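Local coordinates for protein phosphoinositol-specific phospholipase C (PDB 5FYP) that probably cleaves phosphoinositide lipids on the glycerol side of their phosphate, releasing the phosphorylated inositol headgroup, in a reaction that depends on calcium, at residues Phe149-Leu154 with Lys208-Pro213; Gly163-Asn168 with Tyr235-Asn240; Ser268-Ile273 with Gln288-Tyr293. All coordinates share one frame; numbering follows the deposited sequence. Where two conformers were deposited one is given.

Interaction 1 (Phe149-Leu154 with Lys208-Pro213)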
# COMPACT_ATOMS: atom_id res chain seq x y z
N PHE A 149 2.86 2.55 10.70
CA PHE A 149 2.18 1.41 11.30
C PHE A 149 2.60 0.20 10.46
O PHE A 149 2.41 0.22 9.25
CB PHE A 149 0.67 1.61 11.27
CG PHE A 149 -0.12 0.46 11.84
CD1 PHE A 149 -0.29 0.32 13.19
CD2 PHE A 149 -0.72 -0.46 11.00
CE1 PHE A 149 -1.03 -0.73 13.73
CE2 PHE A 149 -1.46 -1.51 11.53
CZ PHE A 149 -1.61 -1.65 12.89
N THR A 150 3.20 -0.79 11.10
CA THR A 150 3.87 -1.89 10.41
C THR A 150 3.22 -3.24 10.73
O THR A 150 2.39 -3.35 11.62
CB THR A 150 5.33 -1.96 10.84
OG1 THR A 150 5.35 -2.41 12.21
CG2 THR A 150 6.03 -0.60 10.71
N PRO A 151 3.66 -4.29 10.03
CA PRO A 151 3.11 -5.63 10.32
C PRO A 151 3.24 -6.05 11.78
O PRO A 151 2.30 -6.59 12.36
CB PRO A 151 3.87 -6.52 9.36
CG PRO A 151 4.15 -5.65 8.16
CD PRO A 151 4.44 -4.30 8.77
N GLN A 152 4.39 -5.82 12.40
CA GLN A 152 4.51 -6.16 13.81
C GLN A 152 3.52 -5.39 14.68
O GLN A 152 3.03 -5.91 15.68
CB GLN A 152 5.93 -5.90 14.27
CG GLN A 152 6.17 -6.16 15.75
CD GLN A 152 5.96 -7.62 16.11
OE1 GLN A 152 6.79 -8.44 15.76
NE2 GLN A 152 4.90 -7.93 16.83
N ASP A 153 3.24 -4.14 14.34
CA ASP A 153 2.26 -3.38 15.10
C ASP A 153 0.90 -4.04 15.03
O ASP A 153 0.17 -4.13 16.02
CB ASP A 153 2.21 -1.95 14.61
CG ASP A 153 3.55 -1.24 14.71
OD1 ASP A 153 4.32 -1.51 15.68
OD2 ASP A 153 3.82 -0.37 13.85
N LEU A 154 0.51 -4.49 13.83
CA LEU A 154 -0.75 -5.18 13.66
C LEU A 154 -0.76 -6.49 14.43
O LEU A 154 -1.73 -6.85 15.09
CB LEU A 154 -1.02 -5.41 12.19
CG LEU A 154 -2.32 -6.17 11.87
CD1 LEU A 154 -3.56 -5.46 12.36
CD2 LEU A 154 -2.37 -6.42 10.38
N LYS A 208 9.28 -2.90 7.82
CA LYS A 208 8.53 -1.64 7.84
C LYS A 208 7.35 -1.59 6.90
O LYS A 208 6.52 -0.71 7.02
CB LYS A 208 9.46 -0.45 7.55
CG LYS A 208 10.60 -0.29 8.56
CD LYS A 208 10.10 -0.06 9.98
CE LYS A 208 11.23 0.27 10.95
NZ LYS A 208 10.77 0.28 12.34
N VAL A 209 7.27 -2.57 6.01
CA VAL A 209 6.32 -2.56 4.90
C VAL A 209 5.52 -3.85 4.91
O VAL A 209 6.05 -4.93 5.14
CB VAL A 209 7.09 -2.37 3.56
CG1 VAL A 209 6.16 -2.26 2.37
CG2 VAL A 209 8.02 -1.18 3.63
N PHE A 210 4.22 -3.71 4.65
CA PHE A 210 3.31 -4.85 4.45
C PHE A 210 3.51 -5.44 3.05
O PHE A 210 3.40 -4.73 2.06
CB PHE A 210 1.84 -4.39 4.53
CG PHE A 210 1.39 -4.02 5.91
CD1 PHE A 210 1.58 -2.75 6.43
CD2 PHE A 210 0.73 -4.95 6.70
CE1 PHE A 210 1.13 -2.43 7.69
CE2 PHE A 210 0.31 -4.64 7.97
CZ PHE A 210 0.52 -3.37 8.47
N ILE A 211 3.66 -6.76 2.93
CA ILE A 211 3.67 -7.38 1.62
C ILE A 211 2.25 -7.71 1.17
O ILE A 211 1.41 -8.12 1.97
CB ILE A 211 4.58 -8.62 1.56
CG1 ILE A 211 4.18 -9.73 2.53
CG2 ILE A 211 6.04 -8.21 1.77
CD1 ILE A 211 4.84 -11.06 2.22
N SER A 212 1.97 -7.48 -0.12
CA SER A 212 0.64 -7.73 -0.64
C SER A 212 0.75 -8.50 -1.96
O SER A 212 0.93 -7.89 -3.01
CB SER A 212 -0.12 -6.43 -0.83
OG SER A 212 -1.42 -6.71 -1.29
N PRO A 213 0.72 -9.83 -1.88
CA PRO A 213 0.99 -10.62 -3.09
C PRO A 213 -0.12 -10.57 -4.11
O PRO A 213 -1.30 -10.42 -3.79
CB PRO A 213 1.17 -12.04 -2.54
CG PRO A 213 0.38 -12.05 -1.28
CD PRO A 213 0.57 -10.67 -0.69
O HOH W 1 4.01 0.44 6.99
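Thr150 and Lys208 bring their CA atoms to 5.3 Å where the lead-in to helix 151-158 passes the start of strand 210-211, with no direct hydrogen bond between the two segments. Water 1 bridges them instead, donating to both Phe149 O and Lys208 O. Phe210 has the largest share of the contact. Its CG, anti to the carbonyl carbon (chi1 -72°), starts the side chain toward Pro151, whose CG sits over one face of the Phe210 ring, shifted toward the rim, 3.9 Å from its centroid, a CH-pi contact. Near the plane of that ring, Phe149 O comes to 3.3 Å from Phe210 CE1, and Leu154 CD2 meets the same rim at Phe210 CE2, 4.0 Å away. The Phe149 ring adds an oblique contact through CD2 and CE2 to Phe210 CZ. Thr150 CG2 packs 3.7 Å from Lys208 O. A capping box pins Thr150: its N donates to Asp153 OD2 (2.9 Å), while Asp153 N returns a weak bond to Thr150 OG1. Phe210 pairs with Leu186 and Leu188 of strand 184-189 and packs on Met238, so helix 151-158 starts where edge strands 210-211 and 238-242 of the two sheets meet, in a probable TIM barrel.

Interaction 2 (Gly163-Asn168 with Tyr235-Asn240)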
# COMPACT_ATOMS: atom_id res chain seq x y z
N GLY A 163 4.79 -13.40 11.92
CA GLY A 163 4.87 -14.50 10.98
C GLY A 163 3.67 -15.41 10.94
O GLY A 163 3.69 -16.39 10.19
N ALA A 164 2.64 -15.08 11.70
CA ALA A 164 1.37 -15.79 11.68
C ALA A 164 0.18 -14.87 11.46
O ALA A 164 -0.98 -15.26 11.67
CB ALA A 164 1.18 -16.61 12.97
N LEU A 165 0.44 -13.65 11.00
CA LEU A 165 -0.65 -12.73 10.64
C LEU A 165 -1.60 -13.37 9.64
O LEU A 165 -2.82 -13.16 9.71
CB LEU A 165 -0.09 -11.46 9.99
CG LEU A 165 0.46 -10.43 10.97
CD1 LEU A 165 1.25 -9.38 10.21
CD2 LEU A 165 -0.68 -9.80 11.76
N GLN A 166 -1.06 -14.11 8.68
CA GLN A 166 -1.87 -14.57 7.55
C GLN A 166 -3.15 -15.23 8.01
O GLN A 166 -4.25 -14.89 7.56
CB GLN A 166 -1.02 -15.51 6.71
CG GLN A 166 -1.74 -16.00 5.48
CD GLN A 166 -1.01 -17.12 4.76
OE1 GLN A 166 -0.39 -18.00 5.38
NE2 GLN A 166 -1.10 -17.13 3.46
N GLY A 167 -2.98 -16.22 8.87
CA GLY A 167 -4.12 -16.97 9.40
C GLY A 167 -4.71 -16.41 10.67
O GLY A 167 -5.92 -16.55 10.91
N ASN A 168 -3.90 -15.77 11.52
CA ASN A 168 -4.44 -15.26 12.78
C ASN A 168 -5.31 -14.03 12.62
O ASN A 168 -6.12 -13.73 13.49
CB ASN A 168 -3.33 -15.04 13.79
CG ASN A 168 -2.73 -16.35 14.28
OD1 ASN A 168 -3.32 -17.41 14.14
ND2 ASN A 168 -1.59 -16.27 14.91
N TYR A 235 3.37 -13.85 6.83
CA TYR A 235 3.34 -12.41 7.07
C TYR A 235 2.25 -11.69 6.30
O TYR A 235 2.10 -10.49 6.42
CB TYR A 235 4.71 -11.78 6.75
CG TYR A 235 5.82 -12.21 7.67
CD1 TYR A 235 6.08 -11.51 8.86
CD2 TYR A 235 6.58 -13.32 7.42
CE1 TYR A 235 7.09 -11.92 9.73
CE2 TYR A 235 7.58 -13.74 8.29
CZ TYR A 235 7.82 -13.04 9.45
OH TYR A 235 8.78 -13.44 10.35
N VAL A 236 1.52 -12.40 5.44
CA VAL A 236 0.59 -11.74 4.53
C VAL A 236 -0.68 -11.25 5.24
O VAL A 236 -1.47 -12.06 5.72
CB VAL A 236 0.23 -12.70 3.37
CG1 VAL A 236 -0.89 -12.18 2.52
CG2 VAL A 236 1.48 -12.96 2.52
N ALA A 237 -0.86 -9.93 5.20
CA ALA A 237 -2.00 -9.26 5.80
C ALA A 237 -2.76 -8.41 4.79
O ALA A 237 -3.68 -7.67 5.14
CB ALA A 237 -1.55 -8.39 6.96
N MET A 238 -2.37 -8.52 3.51
CA MET A 238 -2.89 -7.72 2.42
C MET A 238 -2.81 -8.55 1.15
O MET A 238 -1.94 -9.42 1.04
CB MET A 238 -2.09 -6.43 2.22
CG MET A 238 -2.15 -5.50 3.41
SD MET A 238 -1.73 -3.83 2.86
CE MET A 238 -1.93 -2.88 4.37
N ASN A 239 -3.72 -8.28 0.21
CA ASN A 239 -3.75 -9.02 -1.05
C ASN A 239 -4.04 -8.06 -2.20
O ASN A 239 -4.84 -7.15 -2.08
CB ASN A 239 -4.79 -10.14 -1.01
CG ASN A 239 -4.37 -11.26 -0.07
OD1 ASN A 239 -4.71 -11.26 1.13
ND2 ASN A 239 -3.60 -12.19 -0.60
N ASN A 240 -3.37 -8.32 -3.34
CA ASN A 240 -3.44 -7.44 -4.51
C ASN A 240 -4.05 -8.24 -5.67
O ASN A 240 -3.57 -9.30 -6.04
CB ASN A 240 -2.08 -6.83 -4.91
CG ASN A 240 -2.18 -5.44 -5.60
OD1 ASN A 240 -2.79 -4.43 -5.15
ND2 ASN A 240 -1.49 -5.37 -6.71
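One face of the Tyr235 ring is met by Gly163, whose CA stands over its centre, 3.6 Å from the centroid of the Tyr235 ring and 13° off the normal, a CH-pi contact. Gly163 N sits nearer one side, 3.5 Å from Tyr235 CE1. Tyr235 CG is anti to its own carbonyl carbon (chi1 -67°), and although CB leaves the backbone away from 163-168, the ring comes back over the glycine, which has no side chain to keep it off. An alanine at Tyr235 would lose the whole ring and would probably open a gap beside Gly163, leaving that turn freer to shift. The other flat group, the Gln166 amide, reaches beyond the contact, where NE2 donates to Gly223 O. In this protein, probably a TIM barrel, residues 235-237 lead into strand 238-242, and the short helix 165-168, with Ala164 at its N-cap, packs on that approach. Gln166 CA makes a CA-H...O contact with Val236 O at 3.1 Å, and Gln166 CB lies 3.6 Å from Val236 O. The CB of Leu165 points toward 235-240, with Leu165 CD1 4.0 Å from Tyr235 O and 4.4 Å from Ala237 CB; Leu165 also packs on Pro151, Leu154, Ala155 and Ile158 of helix 151-158. Gln166 O accepts from NE2 of His257, and ND1 of the same imidazole is hydrogen-bonded to Asn239 OD1.

Interaction 3 (Ser268-Ile273 with Gln288-Tyr293)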
# COMPACT_ATOMS: atom_id res chain seq x y z
N SER A 268 -18.20 1.17 -10.43
CA SER A 268 -18.31 2.26 -9.48
C SER A 268 -17.78 1.91 -8.10
O SER A 268 -17.66 0.73 -7.73
CB SER A 268 -19.75 2.69 -9.32
OG SER A 268 -20.46 1.70 -8.60
N PHE A 269 -17.51 2.94 -7.32
CA PHE A 269 -17.10 2.75 -5.94
C PHE A 269 -18.16 1.99 -5.17
O PHE A 269 -17.88 1.04 -4.42
CB PHE A 269 -16.75 4.09 -5.28
CG PHE A 269 -16.30 4.02 -3.83
CD1 PHE A 269 -15.43 3.02 -3.37
CD2 PHE A 269 -16.68 5.01 -2.94
CE1 PHE A 269 -15.02 3.03 -2.05
CE2 PHE A 269 -16.26 5.01 -1.62
CZ PHE A 269 -15.43 4.01 -1.18
N ALA A 270 -19.43 2.36 -5.36
CA ALA A 270 -20.51 1.65 -4.67
C ALA A 270 -20.51 0.18 -4.99
O ALA A 270 -20.72 -0.66 -4.11
CB ALA A 270 -21.87 2.27 -5.03
N GLN A 271 -20.30 -0.18 -6.24
CA GLN A 271 -20.27 -1.60 -6.58
C GLN A 271 -19.05 -2.30 -5.96
O GLN A 271 -19.17 -3.42 -5.45
CB GLN A 271 -20.32 -1.80 -8.06
CG GLN A 271 -20.42 -3.26 -8.36
N HIS A 272 -17.90 -1.63 -5.98
CA HIS A 272 -16.75 -2.20 -5.28
C HIS A 272 -16.95 -2.40 -3.78
O HIS A 272 -16.44 -3.39 -3.22
CB HIS A 272 -15.51 -1.36 -5.57
CG HIS A 272 -15.00 -1.53 -6.97
ND1 HIS A 272 -14.56 -0.49 -7.74
CD2 HIS A 272 -14.90 -2.64 -7.73
CE1 HIS A 272 -14.15 -0.95 -8.91
NE2 HIS A 272 -14.34 -2.26 -8.93
N ILE A 273 -17.67 -1.49 -3.14
CA ILE A 273 -18.04 -1.67 -1.74
C ILE A 273 -18.85 -2.96 -1.56
O ILE A 273 -18.62 -3.74 -0.65
CB ILE A 273 -18.84 -0.45 -1.24
CG1 ILE A 273 -17.91 0.78 -1.16
CG2 ILE A 273 -19.51 -0.72 0.08
CD1 ILE A 273 -18.65 2.11 -0.98
N GLN A 288 -14.71 9.52 -8.50
CA GLN A 288 -15.41 8.43 -7.85
C GLN A 288 -15.92 8.85 -6.48
O GLN A 288 -15.24 9.57 -5.74
CB GLN A 288 -14.49 7.21 -7.64
CG GLN A 288 -13.64 6.89 -8.84
CD GLN A 288 -14.39 6.69 -10.12
OE1 GLN A 288 -15.45 6.10 -10.16
NE2 GLN A 288 -13.81 7.16 -11.21
N SER A 289 -17.11 8.36 -6.13
CA SER A 289 -17.68 8.57 -4.82
C SER A 289 -18.92 7.72 -4.70
O SER A 289 -19.45 7.24 -5.70
CB SER A 289 -18.06 10.04 -4.58
OG SER A 289 -19.09 10.47 -5.47
N ALA A 290 -19.36 7.55 -3.46
CA ALA A 290 -20.62 6.88 -3.16
C ALA A 290 -21.27 7.68 -2.07
O ALA A 290 -20.73 7.80 -0.98
CB ALA A 290 -20.37 5.43 -2.74
N GLY A 291 -22.47 8.19 -2.34
CA GLY A 291 -23.15 9.05 -1.36
C GLY A 291 -22.33 10.27 -0.93
O GLY A 291 -22.42 10.73 0.21
N GLY A 292 -21.48 10.74 -1.85
CA GLY A 292 -20.59 11.88 -1.60
C GLY A 292 -19.28 11.55 -0.92
O GLY A 292 -18.47 12.46 -0.69
N TYR A 293 -19.07 10.27 -0.62
CA TYR A 293 -17.91 9.84 0.13
C TYR A 293 -16.94 9.03 -0.73
O TYR A 293 -17.36 8.27 -1.61
CB TYR A 293 -18.31 9.02 1.34
CG TYR A 293 -19.16 9.76 2.35
CD1 TYR A 293 -18.71 10.94 2.94
CD2 TYR A 293 -20.38 9.25 2.74
CE1 TYR A 293 -19.49 11.63 3.87
CE2 TYR A 293 -21.17 9.92 3.68
CZ TYR A 293 -20.68 11.09 4.24
OH TYR A 293 -21.47 11.76 5.18
O HOH W 2 -17.49 5.69 -8.29
O HOH W 3 -20.41 4.80 -6.64
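Phe269 and Ala290 carry most of this contact, with Gln288 adding a smaller share at one end. Phe269 CG lies anti to the backbone N (chi1 -179°), which starts the side chain toward the 288-293 loop, and the ring meets the loop with one side of its rim. Its CD2 lies 3.7 Å from Ala290 CB, and Phe269 CE2 is 3.4 Å from Tyr293 O, which approaches near the ring plane; Ser289 C also sits at the ring edge. Ala290 CB points toward the helix and touches three of its residues. Besides Phe269, it meets Ile273 CD1 at 4.1 Å and Ala270 CB at 4.2 Å. Ile273 CD1 in turn stands over the centre of one face of the Phe269 ring, one helical turn on, so the methyl of Ala290 closes a small apolar cluster.

The polar links between the segments run through water. Water 2 accepts from Phe269 N at 2.9 Å and donates to Gln288 OE1, with a weak further bond from Ser289 N. Water 3 accepts from Ala270 N and donates to Ser289 O. The N-H groups of Phe269 and Ala270 thus go to water, while Gln271 N goes to Ser268 OG (3.0 Å), the N-cap bond. Gln288 NE2 is held separately by Arg284 O.

On the loop side, Ala290 to Tyr293 form a type I' beta turn, with Gly291 and Gly292 both at positive phi. Ala290 N donates to Tyr293 O (2.8 Å), and Tyr293 N returns a bond to Ala290 O. On the helix side, Phe269 and Ile273 rest on Ala21 of strand 20-25. Helix 269-274 comes between the parallel neighbouring strands 258-262 and 279-282 in the chain, a beta-alpha-beta crossover; such units build the TIM barrel, which this fold probably is.

Interactions 1 and 2 are neighbours, their centres 9 Å apart, and their segments alternate along the chain. They join directly where the chain just past strand 210-211 meets strand 238-242: Pro213 O and Asn240 N are 3.0 Å apart, probably hydrogen-bonded, which would join the edge strands of the two sheets, as the closing of a barrel requires. Interaction 3 stands apart, its centre 27 Å from each of the others, with nearest atoms about 15 Å from interaction 1 and about 12 Å from interaction 2. None of the three holds the calcium ion, which is bound by Asn27, Glu48, Asp50 and Asp119; in interaction 1 the side chain of Val209 is about 14 Å from the bound calcium ion.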